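PDB 7LQX: glycosyl hydrolase BlGH5_18, which probably hydrolyses beta-mannosidic linkages in the core of N-glycans, as a family 5 glycoside hydrolase of subfamily 18 from a gut bifidobacterium. Local coordinates for residues A[46-49]-A[50-54]; A[146-149]-A[150-153]; A[181-184]-A[185-188]; A[251-254]-A[255-259]; A[348-351]-A[352-356]. All coordinates share one frame; numbering follows the deposited sequence.

Contact 1 of 5, residues A[46-49]-A[50-54]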
loop_
_atom_site.group_PDB
_atom_site.type_symbol
_atom_site.label_atom_id
_atom_site.label_comp_id
_atom_site.label_asym_id
_atom_site.label_seq_id
_atom_site.Cartn_x
_atom_site.Cartn_y
_atom_site.Cartn_z
ATOM N N PRO A 46 -16.504 -14.105 15.466
ATOM C CA PRO A 46 -17.778 -13.877 16.175
ATOM C C PRO A 46 -18.440 -12.560 15.803
ATOM O O PRO A 46 -19.672 -12.493 15.703
ATOM C CB PRO A 46 -17.374 -13.949 17.655
ATOM C CG PRO A 46 -16.199 -14.866 17.657
ATOM C CD PRO A 46 -15.434 -14.522 16.391
ATOM N N SER A 47 -17.653 -11.509 15.556
ATOM C CA SER A 47 -18.252 -10.232 15.185
ATOM C C SER A 47 -18.893 -10.297 13.805
ATOM O O SER A 47 -19.890 -9.608 13.566
ATOM C CB SER A 47 -17.229 -9.095 15.271
ATOM O OG SER A 47 -16.341 -9.072 14.168
ATOM N N VAL A 48 -18.348 -11.109 12.891
ATOM C CA VAL A 48 -18.961 -11.264 11.573
ATOM C C VAL A 48 -20.271 -12.025 11.685
ATOM O O VAL A 48 -21.268 -11.677 11.037
ATOM C CB VAL A 48 -17.994 -11.956 10.601
ATOM C CG1 VAL A 48 -18.678 -12.168 9.253
ATOM C CG2 VAL A 48 -16.740 -11.140 10.436
ATOM N N LYS A 49 -20.291 -13.092 12.487
ATOM C CA LYS A 49 -21.534 -13.817 12.716
ATOM C C LYS A 49 -22.614 -12.876 13.236
ATOM O O LYS A 49 -23.760 -12.907 12.773
ATOM C CB LYS A 49 -21.307 -14.967 13.696
ATOM C CG LYS A 49 -22.540 -15.835 13.901
ATOM C CD LYS A 49 -22.244 -17.022 14.801
ATOM C CE LYS A 49 -23.496 -17.851 15.052
ATOM N NZ LYS A 49 -23.240 -18.968 16.001
ATOM N N GLU A 50 -22.262 -12.022 14.203
ATOM C CA GLU A 50 -23.242 -11.099 14.759
ATOM C C GLU A 50 -23.662 -10.055 13.731
ATOM O O GLU A 50 -24.855 -9.752 13.604
ATOM C CB GLU A 50 -22.691 -10.431 16.014
ATOM C CG GLU A 50 -23.692 -9.514 16.685
ATOM C CD GLU A 50 -24.928 -10.238 17.190
ATOM O OE1 GLU A 50 -24.954 -11.492 17.202
ATOM O OE2 GLU A 50 -25.887 -9.543 17.579
ATOM N N ASP A 51 -22.695 -9.481 13.003
ATOM C CA ASP A 51 -23.021 -8.531 11.945
ATOM C C ASP A 51 -24.003 -9.156 10.959
ATOM O O ASP A 51 -24.998 -8.540 10.562
ATOM C CB ASP A 51 -21.762 -8.130 11.166
ATOM C CG ASP A 51 -20.856 -7.163 11.908
ATOM O OD1 ASP A 51 -21.209 -6.676 13.001
ATOM O OD2 ASP A 51 -19.765 -6.903 11.351
HETATM N N MSE A 52 -23.720 -10.384 10.537
HETATM C CA MSE A 52 -24.542 -11.050 9.540
HETATM C C MSE A 52 -25.920 -11.409 10.068
HETATM O O MSE A 52 -26.909 -11.342 9.336
HETATM C CB MSE A 52 -23.852 -12.322 9.048
HETATM C CG MSE A 52 -22.587 -12.072 8.287
HETATM SE SE MSE A 52 -22.843 -11.265 6.564
HETATM C CE MSE A 52 -20.983 -11.336 5.960
ATOM N N ARG A 53 -25.986 -11.812 11.339
ATOM C CA ARG A 53 -27.279 -12.084 11.953
ATOM C C ARG A 53 -28.159 -10.840 11.923
ATOM O O ARG A 53 -29.336 -10.904 11.551
ATOM C CB ARG A 53 -27.076 -12.578 13.385
ATOM C CG ARG A 53 -28.357 -12.992 14.087
ATOM C CD ARG A 53 -28.111 -13.328 15.555
ATOM N NE ARG A 53 -27.841 -12.129 16.347
ATOM C CZ ARG A 53 -28.787 -11.332 16.843
ATOM N NH1 ARG A 53 -30.067 -11.605 16.632
ATOM N NH2 ARG A 53 -28.452 -10.257 17.545
ATOM N N ARG A 54 -27.596 -9.689 12.289
ATOM C CA ARG A 54 -28.385 -8.461 12.321
ATOM C C ARG A 54 -28.781 -8.011 10.919
ATOM O O ARG A 54 -29.899 -7.525 10.710
ATOM C CB ARG A 54 -27.602 -7.384 13.069
ATOM C CG ARG A 54 -27.390 -7.776 14.528
ATOM C CD ARG A 54 -26.866 -6.652 15.396
ATOM N NE ARG A 54 -26.455 -7.162 16.703
ATOM C CZ ARG A 54 -26.105 -6.397 17.733
ATOM N NH1 ARG A 54 -25.738 -6.955 18.878
ATOM N NH2 ARG A 54 -26.131 -5.076 17.621
HETATM O O HOH W 1 -16.986 -7.163 12.242
#
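V48 holds CG1 anti to its backbone N (chi1 177°), whereas the selenomethionine M52 keeps CG beside its own N (chi1 -66°). One turn apart on helix 45-57, the two chains thereby lie side by side and point the same way, V48 CG1 4.0 Å from M52 CG. This is i to i+4 packing on an outer helix of a (beta/alpha)8 barrel, within the beta-alpha-beta unit of strands 25-29 and 62-65. The apolar pair rests on helix 81-96, where I93 touches both residues and M90 and A94 touch M52. Another side of the helix is polar: one water donates to S47 OG at 2.8 Å and to D51 OD2 at 2.9 Å. S47 OG is also hydrogen-bonded to D44 O, and the D51 carboxylate to the hydroxyls of Y30 and S33. With a glutamine in place of E50, R53 and R54 would probably lose the negative charge that holds their guanidinium groups together. The E50 chain bends at chi2 (63°), and R53 grips its carboxylate side-on, NE reaching E50 OE1 at 3.1 Å from above the carboxylate plane. E50 OE2 accepts three N-H groups, all tilted from that plane: R53 NH2 at 2.7 Å on the syn side, and on the anti side R54 NE at 2.6 Å and R54 NH1 at 2.9 Å.

Contact 2 of 5, residues A[146-149]-A[150-153]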
loop_
_atom_site.group_PDB
_atom_site.type_symbol
_atom_site.label_atom_id
_atom_site.label_comp_id
_atom_site.label_asym_id
_atom_site.label_seq_id
_atom_site.Cartn_x
_atom_site.Cartn_y
_atom_site.Cartn_z
ATOM N N TYR A 146 -11.721 -17.613 -7.033
ATOM C CA TYR A 146 -12.940 -18.215 -7.557
ATOM C C TYR A 146 -12.988 -19.710 -7.265
ATOM O O TYR A 146 -14.042 -20.246 -6.899
ATOM C CB TYR A 146 -13.037 -17.966 -9.063
ATOM C CG TYR A 146 -14.230 -18.647 -9.677
ATOM C CD1 TYR A 146 -15.519 -18.225 -9.385
ATOM C CD2 TYR A 146 -14.072 -19.714 -10.541
ATOM C CE1 TYR A 146 -16.621 -18.852 -9.941
ATOM C CE2 TYR A 146 -15.165 -20.349 -11.102
ATOM C CZ TYR A 146 -16.435 -19.923 -10.798
ATOM O OH TYR A 146 -17.498 -20.588 -11.380
ATOM N N GLY A 147 -11.862 -20.405 -7.434
ATOM C CA GLY A 147 -11.855 -21.839 -7.221
ATOM C C GLY A 147 -12.204 -22.225 -5.799
ATOM O O GLY A 147 -12.798 -23.280 -5.567
ATOM N N GLU A 148 -11.830 -21.388 -4.830
ATOM C CA GLU A 148 -12.216 -21.618 -3.442
ATOM C C GLU A 148 -13.665 -21.210 -3.196
ATOM O O GLU A 148 -14.439 -21.959 -2.589
ATOM C CB GLU A 148 -11.263 -20.865 -2.507
ATOM C CG GLU A 148 -9.873 -21.480 -2.438
ATOM C CD GLU A 148 -9.894 -22.862 -1.829
ATOM O OE1 GLU A 148 -10.568 -23.038 -0.794
ATOM O OE2 GLU A 148 -9.266 -23.780 -2.397
ATOM N N LEU A 149 -14.057 -20.030 -3.674
ATOM C CA LEU A 149 -15.393 -19.533 -3.374
ATOM C C LEU A 149 -16.475 -20.357 -4.059
ATOM O O LEU A 149 -17.581 -20.479 -3.526
ATOM C CB LEU A 149 -15.508 -18.070 -3.782
ATOM C CG LEU A 149 -14.611 -17.086 -3.028
ATOM C CD1 LEU A 149 -14.836 -15.694 -3.585
ATOM C CD2 LEU A 149 -14.869 -17.140 -1.532
ATOM N N ALA A 150 -16.179 -20.936 -5.227
ATOM C CA ALA A 150 -17.143 -21.782 -5.916
ATOM C C ALA A 150 -17.558 -22.987 -5.085
ATOM O O ALA A 150 -18.595 -23.595 -5.369
ATOM C CB ALA A 150 -16.540 -22.263 -7.233
ATOM N N GLN A 151 -16.768 -23.349 -4.072
ATOM C CA GLN A 151 -17.104 -24.467 -3.197
ATOM C C GLN A 151 -18.115 -24.095 -2.120
ATOM O O GLN A 151 -18.575 -24.986 -1.398
ATOM C CB GLN A 151 -15.826 -25.040 -2.581
ATOM C CG GLN A 151 -14.843 -25.556 -3.629
ATOM C CD GLN A 151 -13.526 -25.999 -3.034
ATOM O OE1 GLN A 151 -13.494 -26.788 -2.087
ATOM N NE2 GLN A 151 -12.425 -25.491 -3.583
ATOM N N GLU A 152 -18.500 -22.818 -2.022
ATOM C CA GLU A 152 -19.466 -22.378 -1.024
ATOM C C GLU A 152 -20.837 -22.235 -1.656
ATOM O O GLU A 152 -20.992 -21.418 -2.576
ATOM C CB GLU A 152 -19.036 -21.029 -0.455
ATOM C CG GLU A 152 -17.798 -21.079 0.420
ATOM C CD GLU A 152 -18.004 -21.889 1.686
ATOM O OE1 GLU A 152 -19.145 -21.950 2.186
ATOM O OE2 GLU A 152 -17.015 -22.466 2.189
ATOM N N PRO A 153 -21.865 -22.943 -1.178
ATOM C CA PRO A 153 -23.195 -22.790 -1.791
ATOM C C PRO A 153 -23.734 -21.370 -1.774
ATOM O O PRO A 153 -24.531 -21.013 -2.654
ATOM C CB PRO A 153 -24.081 -23.735 -0.962
ATOM C CG PRO A 153 -23.133 -24.748 -0.409
ATOM C CD PRO A 153 -21.824 -24.043 -0.193
HETATM O O HOH W 2 -9.765 -26.381 -2.407
#
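E148 and Q151 run side by side off the last turn of helix 132-149 and the loop after it, their carboxylate and amide planes turned 60° apart. E148 OE2 and Q151 NE2 stay 3.8 Å from each other, and a water fills the role of go-between: it donates to E148 OE2 at 2.6 Å and accepts from Q151 NE2 at 3.0 Å. The same NE2 sends an N-H, nearly in the plane of its amide, to G147 O at 3.0 Å in a straight bond (167°). With CG beside the backbone N (chi1 -60°) and the chain extended beyond it, the Q151 amide reaches back along the helix to this carbonyl. Here the side chain stands in for the backbone, because Q151 N has turned instead to E148 O, at 3.1 Å. E152 N follows suit with L149 O at 2.9 Å, both donors approaching from above the carbonyl plane, and closes a type I turn from L149 to E152 that leads toward barrel strand 155-159. A150 CB sits over one face of the Y146 ring, displaced toward the rim and 4.3 Å from CZ of Y146; the hydroxyl of that ring is hydrogen-bonded to H199. R88 of helix 81-96 makes salt bridges to both E148 and E152, and E152 is also hydrogen-bonded to H92. Carbonyls at a helix end and two carboxylates gather negative charge here; R88 and the N-H groups of Q151 would be expected to offset part of it.

Contact 3 of 5, residues A[181-184]-A[185-188]. With SO4 (sulfate ion), chain H.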
loop_
_atom_site.group_PDB
_atom_site.type_symbol
_atom_site.label_atom_id
_atom_site.label_comp_id
_atom_site.label_asym_id
_atom_site.label_seq_id
_atom_site.Cartn_x
_atom_site.Cartn_y
_atom_site.Cartn_z
ATOM N N ARG A 181 -10.500 0.189 -26.270
ATOM C CA ARG A 181 -10.261 -1.099 -26.912
ATOM C C ARG A 181 -9.467 -2.026 -26.003
ATOM O O ARG A 181 -9.752 -3.225 -25.928
ATOM C CB ARG A 181 -9.527 -0.908 -28.232
ATOM C CG ARG A 181 -10.432 -0.812 -29.424
ATOM C CD ARG A 181 -9.619 -0.724 -30.715
ATOM N NE ARG A 181 -9.257 -2.035 -31.256
ATOM C CZ ARG A 181 -8.872 -2.235 -32.516
ATOM N NH1 ARG A 181 -8.790 -1.205 -33.338
ATOM N NH2 ARG A 181 -8.568 -3.451 -32.952
ATOM N N ARG A 182 -8.493 -1.488 -25.271
ATOM C CA ARG A 182 -7.752 -2.335 -24.347
ATOM C C ARG A 182 -8.643 -2.802 -23.201
ATOM O O ARG A 182 -8.543 -3.953 -22.759
ATOM C CB ARG A 182 -6.535 -1.600 -23.801
ATOM C CG ARG A 182 -5.814 -2.383 -22.736
ATOM C CD ARG A 182 -5.437 -3.792 -23.181
ATOM N NE ARG A 182 -5.010 -4.606 -22.043
ATOM C CZ ARG A 182 -5.102 -5.930 -21.991
ATOM N NH1 ARG A 182 -5.609 -6.610 -23.010
ATOM N NH2 ARG A 182 -4.693 -6.574 -20.910
ATOM N N ILE A 183 -9.508 -1.918 -22.696
ATOM C CA ILE A 183 -10.408 -2.292 -21.611
ATOM C C ILE A 183 -11.410 -3.345 -22.070
ATOM O O ILE A 183 -11.759 -4.252 -21.312
ATOM C CB ILE A 183 -11.065 -1.031 -21.013
ATOM C CG1 ILE A 183 -10.018 -0.186 -20.268
ATOM C CG2 ILE A 183 -12.244 -1.391 -20.106
ATOM C CD1 ILE A 183 -9.272 -0.905 -19.160
ATOM N N ASP A 184 -11.875 -3.265 -23.317
ATOM C CA ASP A 184 -12.724 -4.334 -23.840
ATOM C C ASP A 184 -12.057 -5.697 -23.644
ATOM O O ASP A 184 -12.690 -6.664 -23.201
ATOM C CB ASP A 184 -12.976 -4.137 -25.338
ATOM C CG ASP A 184 -13.930 -3.003 -25.654
ATOM O OD1 ASP A 184 -14.720 -2.586 -24.793
ATOM O OD2 ASP A 184 -13.917 -2.555 -26.823
ATOM N N ALA A 185 -10.781 -5.797 -24.021
ATOM C CA ALA A 185 -10.079 -7.074 -23.964
ATOM C C ALA A 185 -9.754 -7.452 -22.530
ATOM O O ALA A 185 -9.854 -8.627 -22.153
ATOM C CB ALA A 185 -8.792 -6.992 -24.788
ATOM N N TRP A 186 -9.362 -6.466 -21.719
ATOM C CA TRP A 186 -9.022 -6.712 -20.321
ATOM C C TRP A 186 -10.225 -7.244 -19.561
ATOM O O TRP A 186 -10.128 -8.240 -18.835
ATOM C CB TRP A 186 -8.513 -5.403 -19.708
ATOM C CG TRP A 186 -8.172 -5.500 -18.253
ATOM C CD1 TRP A 186 -7.046 -6.039 -17.706
ATOM C CD2 TRP A 186 -8.979 -5.060 -17.161
ATOM N NE1 TRP A 186 -7.104 -5.957 -16.339
ATOM C CE2 TRP A 186 -8.279 -5.355 -15.977
ATOM C CE3 TRP A 186 -10.222 -4.428 -17.067
ATOM C CZ2 TRP A 186 -8.784 -5.048 -14.712
ATOM C CZ3 TRP A 186 -10.723 -4.126 -15.812
ATOM C CH2 TRP A 186 -10.005 -4.436 -14.652
ATOM N N LEU A 187 -11.380 -6.599 -19.727
ATOM C CA LEU A 187 -12.594 -7.082 -19.086
ATOM C C LEU A 187 -12.916 -8.502 -19.527
ATOM O O LEU A 187 -13.173 -9.378 -18.697
ATOM C CB LEU A 187 -13.763 -6.156 -19.413
ATOM C CG LEU A 187 -13.783 -4.791 -18.736
ATOM C CD1 LEU A 187 -14.895 -3.918 -19.302
ATOM C CD2 LEU A 187 -13.944 -4.959 -17.233
ATOM N N ALA A 188 -12.914 -8.750 -20.838
ATOM C CA ALA A 188 -13.281 -10.077 -21.315
ATOM C C ALA A 188 -12.335 -11.134 -20.767
ATOM O O ALA A 188 -12.769 -12.228 -20.382
ATOM C CB ALA A 188 -13.283 -10.106 -22.844
HETATM S S SO4 H . -8.579 -6.142 -30.376
HETATM O O1 SO4 H . -7.483 -5.421 -29.731
HETATM O O2 SO4 H . -8.626 -7.523 -29.899
HETATM O O3 SO4 H . -8.386 -6.143 -31.823
HETATM O O4 SO4 H . -9.838 -5.479 -30.057
#
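R182 and W186, one turn apart on helix 180-191, cross at about a right angle, with guanidinium and indole planes 70° apart. W186 CB lies over the centre of one guanidinium face, and R182 NH2 comes to the indole edge, 4.0 Å from W186 CD1. The arginine gets there by a bend at chi2, with CG set anti to the backbone N (chi1 174°). Neither residue spends its polar atoms on the other side chain: R182 NE donates to F129 O, and W186 NE1 to E138 OE2. R182 O takes W186 N at 2.8 Å in the carbonyl plane, I183 O takes L187 N at 2.9 Å, D184 O takes A188 N at 3.2 Å, and A185 N reaches R181 O only weakly, at 3.4 Å. D184 OD1 accepts from Q221 NE2. R181 NH2 donates to sulfate O3 at 2.9 Å, the ion, probably from the crystallisation liquor, meeting the guanidinium at its edge. On the buried side, I183 CG2 packs 3.7 Å from L187 CD1, while F129 meets the indole edge-to-face. I183, W186 and L187 are buried while R181, A185 and A188 are exposed, as on an amphipathic outer helix of a (beta/alpha)8 barrel, here between strands 155-159 and 200-202.

Contact 4 of 5, residues A[251-254]-A[255-259]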
loop_
_atom_site.group_PDB
_atom_site.type_symbol
_atom_site.label_atom_id
_atom_site.label_comp_id
_atom_site.label_asym_id
_atom_site.label_seq_id
_atom_site.Cartn_x
_atom_site.Cartn_y
_atom_site.Cartn_z
ATOM N N THR A 251 -34.079 12.204 -5.822
ATOM C CA THR A 251 -34.573 10.856 -5.562
ATOM C C THR A 251 -34.750 10.029 -6.829
ATOM O O THR A 251 -34.876 8.805 -6.725
ATOM C CB THR A 251 -35.895 10.885 -4.790
ATOM O OG1 THR A 251 -36.836 11.689 -5.506
ATOM C CG2 THR A 251 -35.691 11.422 -3.378
ATOM N N ALA A 252 -34.730 10.651 -8.004
ATOM C CA ALA A 252 -34.840 9.940 -9.268
ATOM C C ALA A 252 -33.496 9.489 -9.819
ATOM O O ALA A 252 -33.471 8.798 -10.832
ATOM C CB ALA A 252 -35.522 10.822 -10.318
ATOM N N HIS A 253 -32.383 9.828 -9.171
ATOM C CA HIS A 253 -31.086 9.609 -9.801
ATOM C C HIS A 253 -30.816 8.132 -10.065
ATOM O O HIS A 253 -30.248 7.776 -11.106
ATOM C CB HIS A 253 -29.960 10.223 -8.965
ATOM C CG HIS A 253 -28.625 10.165 -9.638
ATOM N ND1 HIS A 253 -27.747 9.116 -9.461
ATOM C CD2 HIS A 253 -28.038 11.001 -10.526
ATOM C CE1 HIS A 253 -26.675 9.314 -10.205
ATOM N NE2 HIS A 253 -26.823 10.450 -10.860
ATOM N N ALA A 254 -31.174 7.253 -9.122
ATOM C CA ALA A 254 -30.882 5.834 -9.311
ATOM C C ALA A 254 -31.707 5.260 -10.456
ATOM O O ALA A 254 -31.187 4.510 -11.289
ATOM C CB ALA A 254 -31.131 5.052 -8.020
ATOM N N LEU A 255 -32.997 5.606 -10.510
ATOM C CA LEU A 255 -33.827 5.213 -11.641
ATOM C C LEU A 255 -33.239 5.711 -12.950
ATOM O O LEU A 255 -33.215 4.985 -13.955
ATOM C CB LEU A 255 -35.234 5.786 -11.458
ATOM C CG LEU A 255 -36.180 5.609 -12.647
ATOM C CD1 LEU A 255 -36.375 4.142 -12.992
ATOM C CD2 LEU A 255 -37.526 6.271 -12.370
ATOM N N TYR A 256 -32.780 6.963 -12.963
ATOM C CA TYR A 256 -32.216 7.530 -14.180
ATOM C C TYR A 256 -31.031 6.716 -14.672
ATOM O O TYR A 256 -30.949 6.385 -15.857
ATOM C CB TYR A 256 -31.798 8.979 -13.942
ATOM C CG TYR A 256 -31.012 9.549 -15.102
ATOM C CD1 TYR A 256 -31.627 9.804 -16.321
ATOM C CD2 TYR A 256 -29.658 9.797 -14.989
ATOM C CE1 TYR A 256 -30.922 10.311 -17.380
ATOM C CE2 TYR A 256 -28.937 10.315 -16.048
ATOM C CZ TYR A 256 -29.581 10.563 -17.248
ATOM O OH TYR A 256 -28.885 11.079 -18.316
ATOM N N LEU A 257 -30.088 6.392 -13.786
ATOM C CA LEU A 257 -28.938 5.612 -14.223
ATOM C C LEU A 257 -29.367 4.242 -14.730
ATOM O O LEU A 257 -28.798 3.719 -15.696
ATOM C CB LEU A 257 -27.920 5.472 -13.096
ATOM C CG LEU A 257 -26.995 6.673 -12.925
ATOM C CD1 LEU A 257 -25.919 6.401 -11.874
ATOM C CD2 LEU A 257 -26.346 7.093 -14.248
ATOM N N ALA A 258 -30.354 3.631 -14.083
ATOM C CA ALA A 258 -30.833 2.339 -14.559
ATOM C C ALA A 258 -31.380 2.451 -15.980
ATOM O O ALA A 258 -31.041 1.645 -16.854
ATOM C CB ALA A 258 -31.894 1.788 -13.607
ATOM N N GLU A 259 -32.214 3.462 -16.234
ATOM C CA GLU A 259 -32.773 3.642 -17.572
ATOM C C GLU A 259 -31.700 4.033 -18.578
ATOM O O GLU A 259 -31.723 3.577 -19.726
ATOM C CB GLU A 259 -33.882 4.693 -17.546
ATOM C CG GLU A 259 -35.120 4.272 -16.761
ATOM C CD GLU A 259 -35.726 2.966 -17.249
ATOM O OE1 GLU A 259 -35.554 2.617 -18.437
ATOM O OE2 GLU A 259 -36.378 2.283 -16.442
HETATM O O HOH W 3 -34.277 6.477 -7.974
#
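Y256 N meets A252 O at 2.9 Å, nearly along the C=O axis, in an i to i+4 bond of helix 248-264 of the (beta/alpha)8 barrel. L257 N to H253 O and A258 N to A254 O repeat it. One residue earlier in the series a water stands between T251 O and L255 N, donating to T251 O at 2.7 Å and accepting from L255 N at 3.0 Å. H253 and L257, one turn apart, pack against each other, their chains crossing obliquely, with H253 CE1 3.4 Å from L257 CD1. The imidazole is brought alongside by CG lying anti to the backbone N (chi1 -173°), and its ND1 is hydrogen-bonded to S233 OG at the end of barrel strand 229-233. L257 also leans on W210 and Y211. Cut back to alanine, L257 is likely to leave a gap beside H253 CE1, with less packing to hold the imidazole in place. Y256 points elsewhere: its ring meets F390 and W393 of helix 388-399 edge-to-face, and its OH is hydrogen-bonded to C383 O. Because the touching residues are buried, the bonds to S233 and C383 probably offset the cost of enclosing the imidazole and the phenol; the water completes the bonding of T251 O and L255 N.

Contact 5 of 5, residues A[348-351]-A[352-356]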
loop_
_atom_site.group_PDB
_atom_site.type_symbol
_atom_site.label_atom_id
_atom_site.label_comp_id
_atom_site.label_asym_id
_atom_site.label_seq_id
_atom_site.Cartn_x
_atom_site.Cartn_y
_atom_site.Cartn_z
ATOM N N ALA A 348 -35.462 -1.939 5.396
ATOM C CA ALA A 348 -36.176 -3.177 5.680
ATOM C C ALA A 348 -37.605 -3.107 5.161
ATOM O O ALA A 348 -38.119 -4.081 4.595
ATOM C CB ALA A 348 -36.167 -3.454 7.183
ATOM N N GLU A 349 -38.266 -1.962 5.353
ATOM C CA GLU A 349 -39.633 -1.800 4.868
ATOM C C GLU A 349 -39.684 -1.892 3.353
ATOM O O GLU A 349 -40.607 -2.482 2.784
ATOM C CB GLU A 349 -40.193 -0.454 5.326
ATOM C CG GLU A 349 -40.472 -0.371 6.817
ATOM C CD GLU A 349 -40.504 1.062 7.345
ATOM O OE1 GLU A 349 -40.430 1.243 8.582
ATOM O OE2 GLU A 349 -40.597 2.007 6.533
HETATM N N MSE A 350 -38.697 -1.324 2.682
HETATM C CA MSE A 350 -38.689 -1.348 1.227
HETATM C C MSE A 350 -38.455 -2.762 0.713
HETATM O O MSE A 350 -39.078 -3.184 -0.262
HETATM C CB MSE A 350 -37.638 -0.388 0.689
HETATM C CG MSE A 350 -37.935 1.077 0.988
HETATM SE SE MSE A 350 -39.669 1.701 0.391
HETATM C CE MSE A 350 -40.778 1.199 1.896
ATOM N N ALA A 351 -37.563 -3.509 1.359
ATOM C CA ALA A 351 -37.347 -4.891 0.953
ATOM C C ALA A 351 -38.628 -5.698 1.099
ATOM O O ALA A 351 -38.980 -6.492 0.217
ATOM C CB ALA A 351 -36.230 -5.504 1.792
ATOM N N GLN A 352 -39.356 -5.486 2.191
ATOM C CA GLN A 352 -40.609 -6.204 2.387
ATOM C C GLN A 352 -41.631 -5.832 1.318
ATOM O O GLN A 352 -42.390 -6.691 0.851
ATOM C CB GLN A 352 -41.156 -5.918 3.786
ATOM C CG GLN A 352 -42.282 -6.860 4.202
ATOM C CD GLN A 352 -41.771 -8.218 4.660
ATOM O OE1 GLN A 352 -40.598 -8.370 5.008
ATOM N NE2 GLN A 352 -42.652 -9.212 4.663
ATOM N N GLU A 353 -41.669 -4.562 0.913
ATOM C CA GLU A 353 -42.654 -4.126 -0.071
ATOM C C GLU A 353 -42.316 -4.618 -1.476
ATOM O O GLU A 353 -43.222 -4.940 -2.256
ATOM C CB GLU A 353 -42.753 -2.598 -0.060
ATOM C CG GLU A 353 -43.786 -2.028 -1.016
ATOM C CD GLU A 353 -43.947 -0.525 -0.878
ATOM O OE1 GLU A 353 -44.653 0.076 -1.716
ATOM O OE2 GLU A 353 -43.369 0.056 0.066
ATOM N N TYR A 354 -41.030 -4.680 -1.826
ATOM C CA TYR A 354 -40.639 -4.866 -3.217
ATOM C C TYR A 354 -40.038 -6.223 -3.553
ATOM O O TYR A 354 -39.995 -6.570 -4.737
ATOM C CB TYR A 354 -39.668 -3.755 -3.669
ATOM C CG TYR A 354 -40.380 -2.445 -3.875
ATOM C CD1 TYR A 354 -41.027 -2.158 -5.068
ATOM C CD2 TYR A 354 -40.445 -1.509 -2.861
ATOM C CE1 TYR A 354 -41.709 -0.966 -5.237
ATOM C CE2 TYR A 354 -41.124 -0.320 -3.027
ATOM C CZ TYR A 354 -41.748 -0.052 -4.220
ATOM O OH TYR A 354 -42.425 1.130 -4.392
ATOM N N ARG A 355 -39.603 -7.017 -2.573
ATOM C CA ARG A 355 -38.849 -8.213 -2.942
ATOM C C ARG A 355 -39.681 -9.178 -3.781
ATOM O O ARG A 355 -39.133 -9.870 -4.648
ATOM C CB ARG A 355 -38.258 -8.933 -1.728
ATOM C CG ARG A 355 -39.225 -9.570 -0.770
ATOM C CD ARG A 355 -38.486 -10.481 0.236
ATOM N NE ARG A 355 -37.695 -9.752 1.225
ATOM C CZ ARG A 355 -38.189 -9.279 2.368
ATOM N NH1 ARG A 355 -39.474 -9.445 2.649
ATOM N NH2 ARG A 355 -37.406 -8.636 3.225
ATOM N N ASP A 356 -40.993 -9.243 -3.542
ATOM C CA ASP A 356 -41.872 -10.158 -4.258
ATOM C C ASP A 356 -42.849 -9.447 -5.182
ATOM O O ASP A 356 -43.742 -10.094 -5.735
ATOM C CB ASP A 356 -42.659 -11.025 -3.272
ATOM C CG ASP A 356 -41.764 -11.771 -2.323
ATOM O OD1 ASP A 356 -40.736 -12.309 -2.785
ATOM O OD2 ASP A 356 -42.079 -11.803 -1.114
HETATM O O HOH W 4 -37.414 -6.664 5.372
#
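R355 folds back over A351, one face of its guanidinium lying above A351 O, which sits 3.6 Å from the plane over its centre. No guanidinium N-H points at that oxygen; its main donor is R355 N, at 2.9 Å, with a weak second bond from Y354 N. CG of R355 occupies the crowded position between N and the carbonyl carbon (chi1 67°), and a bend at chi3 completes the hook. Hydrogen bonds then hold the group by its rim. NH1 of R355 donates almost straight (176°) to Q352 OE1 at 2.8 Å, arriving above the amide carbonyl plane, and NH2 gives to G59 O and to a water. That water donates in turn to A348 O, at 2.8 Å. The segments lie toward the C-terminal end of helix 342-354, the helix after the last strand of the (beta/alpha)8 barrel, here brought back against F26 of the first strand, 25-29. Apolar contacts come from the selenomethionine M350, whose doubly bent chain sets SE 4.2 Å from Y354 CE2 and also touches I297 of helix 289-300. The CE methyl of M350 also meets a charged group, E353 OE2, at 3.4 Å. M350 O lies at the Y354 ring edge, in its plane, 3.4 Å from CD2 of Y354.

All five contacts are local, joining residues about one turn apart round a single barrel; contact 2 runs on into a loop. Contact 4 is the buried one, on a helix wedged between the barrel and the smaller three-stranded domain, and it relies on aromatic packing and specific polar bonds. The other four are partly buried and mix apolar packing with charged groups, some of them, D51 and E152, buried. Contacts 1 and 2 both lean on helix 81-96, and contacts 4 and 5 both on helix 289-300. Contact 3 touches helix 132-149, which ends at contact 2. Arginine grips a carboxylate with two nitrogens in contact 1, but gives one hydrogen bond to an amide in contact 5 and one to a sulfate in contact 3.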